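Local coordinates for stress response kinase A (Escherichia coli, PDB 1ZYL), which phosphorylates serine and threonine residues of proteins, itself included, using ATP, and probably suppresses the effects of stress linked to reactive oxygen species, at residues A[151-156]-A[273-278]; A[55-60]-A[102-107]; A[225-230]-A[260-265]. All blocks are in the same frame, centred on the assembly; numbering follows the deposited sequence.

Interaction 1: A[151-156]-A[273-278]; sequences EYLIEP and RLVYYL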
loop_
_atom_site.group_PDB
_atom_site.type_symbol
_atom_site.label_atom_id
_atom_site.label_comp_id
_atom_site.label_asym_id
_atom_site.label_seq_id
_atom_site.Cartn_x
_atom_site.Cartn_y
_atom_site.Cartn_z
ATOM N N GLU A 151 0.835 -13.384 5.923
ATOM C CA GLU A 151 1.636 -12.539 5.042
ATOM C C GLU A 151 2.315 -11.384 5.754
ATOM O O GLU A 151 3.434 -10.996 5.413
ATOM C CB GLU A 151 0.754 -11.962 3.932
ATOM C CG GLU A 151 1.498 -11.093 2.945
ATOM C CD GLU A 151 0.572 -10.436 1.959
ATOM O OE1 GLU A 151 1.034 -10.011 0.874
ATOM O OE2 GLU A 151 -0.629 -10.336 2.280
ATOM N N TYR A 152 1.628 -10.827 6.741
ATOM C CA TYR A 152 2.164 -9.693 7.461
ATOM C C TYR A 152 3.106 -9.992 8.611
ATOM O O TYR A 152 4.027 -9.222 8.849
ATOM C CB TYR A 152 1.016 -8.796 7.931
ATOM C CG TYR A 152 0.525 -7.884 6.835
ATOM C CD1 TYR A 152 -0.312 -8.353 5.826
ATOM C CD2 TYR A 152 0.957 -6.559 6.770
ATOM C CE1 TYR A 152 -0.706 -7.521 4.777
ATOM C CE2 TYR A 152 0.573 -5.722 5.736
ATOM C CZ TYR A 152 -0.259 -6.203 4.741
ATOM O OH TYR A 152 -0.655 -5.351 3.734
ATOM N N LEU A 153 2.899 -11.108 9.306
ATOM C CA LEU A 153 3.755 -11.452 10.445
ATOM C C LEU A 153 4.620 -12.715 10.345
ATOM O O LEU A 153 5.851 -12.637 10.381
ATOM C CB LEU A 153 2.914 -11.559 11.719
ATOM C CG LEU A 153 2.114 -10.337 12.146
ATOM C CD1 LEU A 153 1.423 -10.620 13.459
ATOM C CD2 LEU A 153 3.037 -9.158 12.281
ATOM N N ILE A 154 3.985 -13.876 10.231
ATOM C CA ILE A 154 4.735 -15.119 10.190
ATOM C C ILE A 154 5.732 -15.271 9.044
ATOM O O ILE A 154 6.829 -15.780 9.261
ATOM C CB ILE A 154 3.792 -16.342 10.232
ATOM C CG1 ILE A 154 2.897 -16.366 8.999
ATOM C CG2 ILE A 154 2.937 -16.285 11.493
ATOM C CD1 ILE A 154 1.970 -17.569 8.946
ATOM N N GLU A 155 5.374 -14.831 7.838
ATOM C CA GLU A 155 6.294 -14.948 6.705
ATOM C C GLU A 155 7.533 -14.090 6.943
ATOM O O GLU A 155 8.666 -14.564 6.823
ATOM C CB GLU A 155 5.612 -14.545 5.397
ATOM C CG GLU A 155 4.903 -15.682 4.710
ATOM C CD GLU A 155 4.466 -15.323 3.301
ATOM O OE1 GLU A 155 3.449 -14.612 3.153
ATOM O OE2 GLU A 155 5.150 -15.741 2.338
ATOM N N PRO A 156 7.337 -12.807 7.268
ATOM C CA PRO A 156 8.487 -11.938 7.523
ATOM C C PRO A 156 9.386 -12.527 8.621
ATOM O O PRO A 156 10.602 -12.610 8.461
ATOM C CB PRO A 156 7.833 -10.631 7.940
ATOM C CG PRO A 156 6.617 -10.604 7.076
ATOM C CD PRO A 156 6.093 -12.021 7.199
ATOM N N ARG A 273 2.135 -3.465 9.500
ATOM C CA ARG A 273 2.798 -2.762 8.406
ATOM C C ARG A 273 4.270 -2.586 8.738
ATOM O O ARG A 273 5.137 -2.537 7.857
ATOM C CB ARG A 273 2.165 -1.384 8.196
ATOM C CG ARG A 273 2.828 -0.562 7.099
ATOM C CD ARG A 273 2.303 0.859 7.057
ATOM N NE ARG A 273 1.388 1.089 5.945
ATOM C CZ ARG A 273 1.772 1.405 4.711
ATOM N NH1 ARG A 273 3.064 1.533 4.430
ATOM N NH2 ARG A 273 0.863 1.595 3.760
ATOM N N LEU A 274 4.548 -2.491 10.029
ATOM C CA LEU A 274 5.906 -2.293 10.481
ATOM C C LEU A 274 6.766 -3.501 10.198
ATOM O O LEU A 274 7.812 -3.386 9.560
ATOM C CB LEU A 274 5.914 -1.981 11.974
ATOM C CG LEU A 274 6.574 -0.674 12.385
ATOM C CD1 LEU A 274 6.078 0.470 11.530
ATOM C CD2 LEU A 274 6.267 -0.430 13.836
ATOM N N VAL A 275 6.326 -4.660 10.659
ATOM C CA VAL A 275 7.104 -5.862 10.451
ATOM C C VAL A 275 7.142 -6.319 8.995
ATOM O O VAL A 275 8.153 -6.843 8.540
ATOM C CB VAL A 275 6.605 -6.992 11.364
ATOM C CG1 VAL A 275 5.108 -7.046 11.319
ATOM C CG2 VAL A 275 7.199 -8.317 10.937
ATOM N N TYR A 276 6.064 -6.114 8.250
ATOM C CA TYR A 276 6.073 -6.533 6.857
ATOM C C TYR A 276 7.048 -5.690 6.042
ATOM O O TYR A 276 7.783 -6.212 5.199
ATOM C CB TYR A 276 4.673 -6.436 6.230
ATOM C CG TYR A 276 4.647 -6.835 4.762
ATOM C CD1 TYR A 276 4.814 -8.169 4.375
ATOM C CD2 TYR A 276 4.520 -5.874 3.761
ATOM C CE1 TYR A 276 4.862 -8.533 3.024
ATOM C CE2 TYR A 276 4.565 -6.223 2.411
ATOM C CZ TYR A 276 4.738 -7.552 2.047
ATOM O OH TYR A 276 4.791 -7.893 0.707
ATOM N N TYR A 277 7.048 -4.386 6.298
ATOM C CA TYR A 277 7.915 -3.453 5.583
ATOM C C TYR A 277 9.403 -3.813 5.637
ATOM O O TYR A 277 10.177 -3.458 4.744
ATOM C CB TYR A 277 7.685 -2.039 6.123
ATOM C CG TYR A 277 8.641 -1.003 5.604
ATOM C CD1 TYR A 277 9.851 -0.770 6.241
ATOM C CD2 TYR A 277 8.331 -0.239 4.481
ATOM C CE1 TYR A 277 10.740 0.202 5.781
ATOM C CE2 TYR A 277 9.216 0.744 4.002
ATOM C CZ TYR A 277 10.420 0.956 4.663
ATOM O OH TYR A 277 11.298 1.921 4.223
ATOM N N LEU A 278 9.803 -4.519 6.685
ATOM C CA LEU A 278 11.195 -4.901 6.811
ATOM C C LEU A 278 11.496 -6.033 5.852
ATOM O O LEU A 278 12.562 -6.064 5.248
ATOM C CB LEU A 278 11.516 -5.316 8.252
ATOM C CG LEU A 278 12.259 -4.295 9.121
ATOM C CD1 LEU A 278 11.475 -3.009 9.229
ATOM C CD2 LEU A 278 12.487 -4.883 10.489
#
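Tyr276 carries more of this contact than any other residue. Its CG stands anti to the backbone N (chi1 179°), so the ring leaves helix 266-283 toward helix 149-161 and crosses the Tyr152 ring obliquely. The two centroids are 5.2 Å apart with the planes turned 41° against each other, a geometry that is neither a stack nor edge-to-face. The closest side-chain approach of this pair is Tyr152 CD2 to Tyr276 CB, 3.8 Å. Tyr276 CD1 also lies 3.3 Å from Glu151 O, while the Pro156 ring touches the same carbon with its CG at 4.1 Å. The preceding residue, Val275, directs both methyls at the other helix: CG2 meets Pro156 CB at 3.8 Å, and CG1 lies 3.5 Å from Tyr152 O. No hydrogen bond joins the segments, so the contact rests on apolar and aromatic surfaces.

The backbones allow this closeness. The segment axes approach to 8.0 Å at 46°, with Tyr152 and Tyr276 nearest in register. Proline at 156 has no N-H to return to the preceding turn, and helix 149-161 is kinked there after a wider pi-type turn at 151-154.

Further out, Leu153 packs on Ile182 and Val185 of helix 171-188, so a third helix backs the pair. The carboxylate of Glu151 forms a salt bridge with Arg222, on which Tyr152 also rests. Arg273 turns the other way, and its NH2 pairs with OD2 of Asp201, the inferred proton acceptor; this positive charge would be expected to keep that carboxylate ionised. The arrangement is an obliquely crossed helix pair in the helical lobe of a phosphotransferase of the protein-kinase clan, with Arg273 of one helix reaching the aspartate inferred to be catalytic.

Interaction 2: A[55-60]-A[102-107]; sequences KFYRPE and YFAVFP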
loop_
_atom_site.group_PDB
_atom_site.type_symbol
_atom_site.label_atom_id
_atom_site.label_comp_id
_atom_site.label_asym_id
_atom_site.label_seq_id
_atom_site.Cartn_x
_atom_site.Cartn_y
_atom_site.Cartn_z
ATOM N N LYS A 55 3.171 1.066 -16.627
ATOM C CA LYS A 55 3.559 0.496 -15.361
ATOM C C LYS A 55 3.954 -0.933 -15.641
ATOM O O LYS A 55 3.138 -1.722 -16.120
ATOM C CB LYS A 55 2.380 0.527 -14.383
ATOM C CG LYS A 55 2.740 0.397 -12.892
ATOM C CD LYS A 55 1.468 0.329 -12.031
ATOM C CE LYS A 55 1.719 0.670 -10.548
ATOM N NZ LYS A 55 1.794 2.146 -10.248
ATOM N N PHE A 56 5.213 -1.263 -15.377
ATOM C CA PHE A 56 5.667 -2.621 -15.574
ATOM C C PHE A 56 5.681 -3.288 -14.227
ATOM O O PHE A 56 6.519 -2.996 -13.388
ATOM C CB PHE A 56 7.057 -2.666 -16.192
ATOM C CG PHE A 56 7.050 -2.528 -17.677
ATOM C CD1 PHE A 56 6.738 -1.313 -18.273
ATOM C CD2 PHE A 56 7.338 -3.618 -18.483
ATOM C CE1 PHE A 56 6.714 -1.185 -19.654
ATOM C CE2 PHE A 56 7.317 -3.501 -19.862
ATOM C CZ PHE A 56 7.004 -2.280 -20.451
ATOM N N TYR A 57 4.720 -4.172 -14.021
ATOM C CA TYR A 57 4.600 -4.889 -12.773
ATOM C C TYR A 57 5.844 -5.731 -12.561
ATOM O O TYR A 57 6.226 -6.511 -13.427
ATOM C CB TYR A 57 3.342 -5.749 -12.824
ATOM C CG TYR A 57 2.077 -4.914 -12.810
ATOM C CD1 TYR A 57 1.606 -4.361 -11.619
ATOM C CD2 TYR A 57 1.367 -4.652 -13.987
ATOM C CE1 TYR A 57 0.463 -3.571 -11.591
ATOM C CE2 TYR A 57 0.211 -3.852 -13.970
ATOM C CZ TYR A 57 -0.230 -3.315 -12.763
ATOM O OH TYR A 57 -1.343 -2.507 -12.712
ATOM N N ARG A 58 6.486 -5.563 -11.411
ATOM C CA ARG A 58 7.698 -6.315 -11.129
ATOM C C ARG A 58 7.421 -7.815 -11.078
ATOM O O ARG A 58 6.566 -8.289 -10.323
ATOM C CB ARG A 58 8.364 -5.824 -9.822
ATOM C CG ARG A 58 8.076 -6.608 -8.531
ATOM C CD ARG A 58 9.296 -6.590 -7.583
ATOM N NE ARG A 58 9.710 -5.235 -7.204
ATOM C CZ ARG A 58 10.977 -4.863 -7.043
ATOM N NH1 ARG A 58 11.282 -3.621 -6.701
ATOM N NH2 ARG A 58 11.944 -5.738 -7.241
ATOM N N PRO A 59 8.131 -8.581 -11.910
ATOM C CA PRO A 59 7.963 -10.032 -11.959
ATOM C C PRO A 59 8.046 -10.674 -10.583
ATOM O O PRO A 59 8.670 -10.136 -9.675
ATOM C CB PRO A 59 9.090 -10.478 -12.888
ATOM C CG PRO A 59 10.105 -9.369 -12.768
ATOM C CD PRO A 59 9.241 -8.152 -12.777
ATOM N N GLU A 60 7.384 -11.815 -10.440
ATOM C CA GLU A 60 7.353 -12.573 -9.196
ATOM C C GLU A 60 6.465 -12.030 -8.082
ATOM O O GLU A 60 6.187 -12.733 -7.114
ATOM C CB GLU A 60 8.773 -12.761 -8.678
ATOM C CG GLU A 60 9.678 -13.383 -9.717
ATOM C CD GLU A 60 8.910 -14.297 -10.658
ATOM O OE1 GLU A 60 8.269 -15.261 -10.175
ATOM O OE2 GLU A 60 8.945 -14.043 -11.881
ATOM N N TYR A 102 4.827 -8.053 -17.379
ATOM C CA TYR A 102 3.429 -7.697 -17.597
ATOM C C TYR A 102 3.414 -6.186 -17.475
ATOM O O TYR A 102 4.343 -5.609 -16.921
ATOM C CB TYR A 102 2.545 -8.265 -16.497
ATOM C CG TYR A 102 2.283 -9.740 -16.573
ATOM C CD1 TYR A 102 1.366 -10.259 -17.487
ATOM C CD2 TYR A 102 2.889 -10.616 -15.677
ATOM C CE1 TYR A 102 1.049 -11.617 -17.497
ATOM C CE2 TYR A 102 2.582 -11.972 -15.677
ATOM C CZ TYR A 102 1.656 -12.466 -16.584
ATOM O OH TYR A 102 1.298 -13.792 -16.528
ATOM N N PHE A 103 2.375 -5.537 -17.983
ATOM C CA PHE A 103 2.294 -4.090 -17.860
ATOM C C PHE A 103 0.939 -3.559 -18.275
ATOM O O PHE A 103 0.176 -4.245 -18.954
ATOM C CB PHE A 103 3.383 -3.405 -18.684
ATOM C CG PHE A 103 3.273 -3.627 -20.168
ATOM C CD1 PHE A 103 3.463 -4.888 -20.720
ATOM C CD2 PHE A 103 3.042 -2.558 -21.026
ATOM C CE1 PHE A 103 3.431 -5.076 -22.106
ATOM C CE2 PHE A 103 3.010 -2.741 -22.414
ATOM C CZ PHE A 103 3.205 -3.997 -22.951
ATOM N N ALA A 104 0.649 -2.334 -17.850
ATOM C CA ALA A 104 -0.606 -1.672 -18.164
ATOM C C ALA A 104 -0.313 -0.199 -18.404
ATOM O O ALA A 104 0.752 0.294 -18.043
ATOM C CB ALA A 104 -1.585 -1.837 -17.014
ATOM N N VAL A 105 -1.256 0.503 -19.017
ATOM C CA VAL A 105 -1.081 1.919 -19.308
ATOM C C VAL A 105 -2.188 2.710 -18.630
ATOM O O VAL A 105 -3.361 2.378 -18.768
ATOM C CB VAL A 105 -1.122 2.181 -20.836
ATOM C CG1 VAL A 105 -0.754 3.615 -21.122
ATOM C CG2 VAL A 105 -0.160 1.239 -21.555
ATOM N N PHE A 106 -1.824 3.751 -17.892
ATOM C CA PHE A 106 -2.831 4.549 -17.208
ATOM C C PHE A 106 -2.802 6.008 -17.627
ATOM O O PHE A 106 -1.736 6.576 -17.871
ATOM C CB PHE A 106 -2.649 4.495 -15.687
ATOM C CG PHE A 106 -2.684 3.114 -15.112
ATOM C CD1 PHE A 106 -1.601 2.259 -15.256
ATOM C CD2 PHE A 106 -3.799 2.672 -14.409
ATOM C CE1 PHE A 106 -1.629 0.984 -14.707
ATOM C CE2 PHE A 106 -3.838 1.398 -13.857
ATOM C CZ PHE A 106 -2.751 0.550 -14.006
ATOM N N PRO A 107 -3.985 6.637 -17.706
ATOM C CA PRO A 107 -4.134 8.043 -18.087
ATOM C C PRO A 107 -3.445 8.929 -17.061
ATOM O O PRO A 107 -3.941 9.078 -15.948
ATOM C CB PRO A 107 -5.645 8.247 -18.069
ATOM C CG PRO A 107 -6.187 6.883 -18.366
ATOM C CD PRO A 107 -5.303 5.996 -17.545
#
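Two neighbouring strands of the five-stranded antiparallel sheet meet here, the sheet that forms the N-terminal lobe in kinases of this clan. Lys55 occupies the position expected of the lysine that serves ATP in such folds. Lys55 and Ala104 form an antiparallel hydrogen-bonded pair with two sound bonds. Lys55 N gives to Ala104 O at 2.9 Å (162° at the hydrogen), nearly along the C=O axis; Ala104 N returns to Lys55 O at 3.1 Å (153°), in the carbonyl plane. Tyr57 N to Tyr102 O is only a weak bond, 3.3 Å.

On one face Phe56 and Phe103 lie side by side as an offset stack, with centroids 4.8 Å apart and planes only 6° from parallel. Phe103 CB sits over the centre of the Phe56 ring, 3.8 Å from its centroid, a CH-pi contact. The other face bears Lys55, Tyr57 and Ala104. There Tyr57 OH comes in plane to the Phe106 ring edge, 3.6 Å from Phe106 CZ, and Lys55 CB lies 4.0 Å from Phe106 CE1. The lysine chain then runs on, extended as far as its final bend, to a long, weak ion pair with Asp217.

Helix 64-79 lies against this second face, touching Tyr57 and Ala104 through His71. On the first face His23 meets the Phe103 ring edge-to-face, and backbone hydrogen bonds of Phe56 with Arg40 and of Phe103 with Leu96 continue the sheet on both flanks.

Interaction 3: A[225-230]-A[260-265]; sequences PAVQDL and TAEIGL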
loop_
_atom_site.group_PDB
_atom_site.type_symbol
_atom_site.label_atom_id
_atom_site.label_comp_id
_atom_site.label_asym_id
_atom_site.label_seq_id
_atom_site.Cartn_x
_atom_site.Cartn_y
_atom_site.Cartn_z
ATOM N N PRO A 225 -9.921 -5.035 6.476
ATOM C CA PRO A 225 -10.914 -4.238 7.200
ATOM C C PRO A 225 -10.889 -2.786 6.744
ATOM O O PRO A 225 -9.817 -2.192 6.572
ATOM C CB PRO A 225 -10.482 -4.398 8.647
ATOM C CG PRO A 225 -9.012 -4.402 8.524
ATOM C CD PRO A 225 -8.742 -5.287 7.320
ATOM N N ALA A 226 -12.077 -2.217 6.560
ATOM C CA ALA A 226 -12.220 -0.839 6.116
ATOM C C ALA A 226 -11.215 0.091 6.786
ATOM O O ALA A 226 -10.625 0.943 6.119
ATOM C CB ALA A 226 -13.638 -0.359 6.363
ATOM N N VAL A 227 -11.006 -0.072 8.092
ATOM C CA VAL A 227 -10.052 0.770 8.814
ATOM C C VAL A 227 -8.694 0.911 8.142
ATOM O O VAL A 227 -8.044 1.951 8.282
ATOM C CB VAL A 227 -9.777 0.270 10.235
ATOM C CG1 VAL A 227 -10.543 1.101 11.220
ATOM C CG2 VAL A 227 -10.145 -1.183 10.361
ATOM N N GLN A 228 -8.272 -0.132 7.426
ATOM C CA GLN A 228 -6.977 -0.135 6.746
ATOM C C GLN A 228 -6.754 1.105 5.899
ATOM O O GLN A 228 -5.650 1.636 5.862
ATOM C CB GLN A 228 -6.846 -1.358 5.845
ATOM C CG GLN A 228 -5.602 -2.182 6.087
ATOM C CD GLN A 228 -4.330 -1.363 6.082
ATOM O OE1 GLN A 228 -3.827 -0.967 5.029
ATOM N NE2 GLN A 228 -3.801 -1.105 7.270
ATOM N N ASP A 229 -7.803 1.556 5.213
ATOM C CA ASP A 229 -7.713 2.726 4.345
ATOM C C ASP A 229 -8.021 4.014 5.094
ATOM O O ASP A 229 -8.135 5.080 4.483
ATOM C CB ASP A 229 -8.686 2.586 3.167
ATOM C CG ASP A 229 -8.306 1.466 2.216
ATOM O OD1 ASP A 229 -9.188 1.012 1.459
ATOM O OD2 ASP A 229 -7.128 1.045 2.216
ATOM N N LEU A 230 -8.157 3.925 6.417
ATOM C CA LEU A 230 -8.457 5.107 7.210
ATOM C C LEU A 230 -7.432 5.470 8.273
ATOM O O LEU A 230 -7.142 6.648 8.480
ATOM C CB LEU A 230 -9.818 4.960 7.880
ATOM C CG LEU A 230 -11.064 4.916 6.994
ATOM C CD1 LEU A 230 -12.293 4.879 7.898
ATOM C CD2 LEU A 230 -11.115 6.129 6.076
ATOM N N THR A 260 -17.322 1.233 14.190
ATOM C CA THR A 260 -16.445 1.852 15.162
ATOM C C THR A 260 -15.470 0.866 15.818
ATOM O O THR A 260 -14.316 1.210 16.088
ATOM C CB THR A 260 -17.274 2.551 16.250
ATOM O OG1 THR A 260 -18.415 3.168 15.647
ATOM C CG2 THR A 260 -16.457 3.630 16.933
ATOM N N ALA A 261 -15.909 -0.364 16.056
ATOM C CA ALA A 261 -15.033 -1.335 16.705
ATOM C C ALA A 261 -13.734 -1.621 15.955
ATOM O O ALA A 261 -12.759 -2.055 16.559
ATOM C CB ALA A 261 -15.777 -2.627 16.957
ATOM N N GLU A 262 -13.716 -1.383 14.646
ATOM C CA GLU A 262 -12.512 -1.630 13.855
ATOM C C GLU A 262 -11.377 -0.704 14.258
ATOM O O GLU A 262 -10.232 -0.921 13.866
ATOM C CB GLU A 262 -12.775 -1.450 12.360
ATOM C CG GLU A 262 -13.779 -2.412 11.765
ATOM C CD GLU A 262 -13.895 -2.263 10.259
ATOM O OE1 GLU A 262 -14.981 -2.559 9.728
ATOM O OE2 GLU A 262 -12.906 -1.861 9.607
ATOM N N ILE A 263 -11.694 0.326 15.037
ATOM C CA ILE A 263 -10.679 1.272 15.481
ATOM C C ILE A 263 -9.687 0.576 16.414
ATOM O O ILE A 263 -8.569 1.054 16.634
ATOM C CB ILE A 263 -11.335 2.451 16.205
ATOM C CG1 ILE A 263 -12.341 3.119 15.271
ATOM C CG2 ILE A 263 -10.289 3.458 16.645
ATOM C CD1 ILE A 263 -11.714 3.700 14.062
ATOM N N GLY A 264 -10.100 -0.568 16.943
ATOM C CA GLY A 264 -9.246 -1.320 17.839
ATOM C C GLY A 264 -8.205 -2.121 17.085
ATOM O O GLY A 264 -7.209 -2.578 17.660
ATOM N N LEU A 265 -8.428 -2.282 15.788
ATOM C CA LEU A 265 -7.506 -3.026 14.944
ATOM C C LEU A 265 -6.343 -2.159 14.437
ATOM O O LEU A 265 -5.453 -2.675 13.753
ATOM C CB LEU A 265 -8.253 -3.568 13.726
ATOM C CG LEU A 265 -9.575 -4.318 13.891
ATOM C CD1 LEU A 265 -10.206 -4.546 12.521
ATOM C CD2 LEU A 265 -9.332 -5.642 14.579
#
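Both backbones are tightly wound. In 225-230, Gln228 N, Asp229 N and Leu230 N bond to the carbonyls three residues earlier as a weakly bonded helix begins, and 260-264 is a 3-10 segment. The segments come nearest at Val227 and Glu262, with CA atoms 6.1 Å apart. Glu262 sends an extended side chain (chi2 -175°) across this gap, and its OE2 takes the N-H of Val227 at 3.0 Å and 165°, met nearly along the C-O axis. Ala226 N is also close, 3.2 Å from Glu262 OE2, but its angle is too poor for a bond. Round the carboxylate the contact is apolar: Leu265 CD1 lies 3.9 Å from Pro225 CB and 4.0 Å from Val227 CG2, while Val227 CG1 meets Ile263 CD1 at 4.0 Å. An alanine in place of Glu262 would remove the carboxylate and would probably leave the Val227 N-H without this acceptor, loosening the hold between the segments. A buried acid that accepts from a backbone N-H where a helical turn starts is likely to be stabilised in its ionised form by the peptide dipoles there.

The three contacts do not touch one another. Interaction 2 lies in the sheet of the N-terminal lobe, with its centre 24 Å from that of interaction 1 and 30 Å from that of interaction 3, which lies on the opposite side of the chain's centre. Interactions 1 and 3 share the helical region, centres 19 Å apart and nearest atoms about 5 Å. The inferred active site is approached from both lobes: the side chain of Lys55 comes about 4 Å from that of Asp217, and that of Arg273 about 3 Å from that of Asp201. Interaction 3 lies away from these residues, yet Asp229 in 225-230 bonds the backbone of His199 and, weakly, Gly200, just before Asp201.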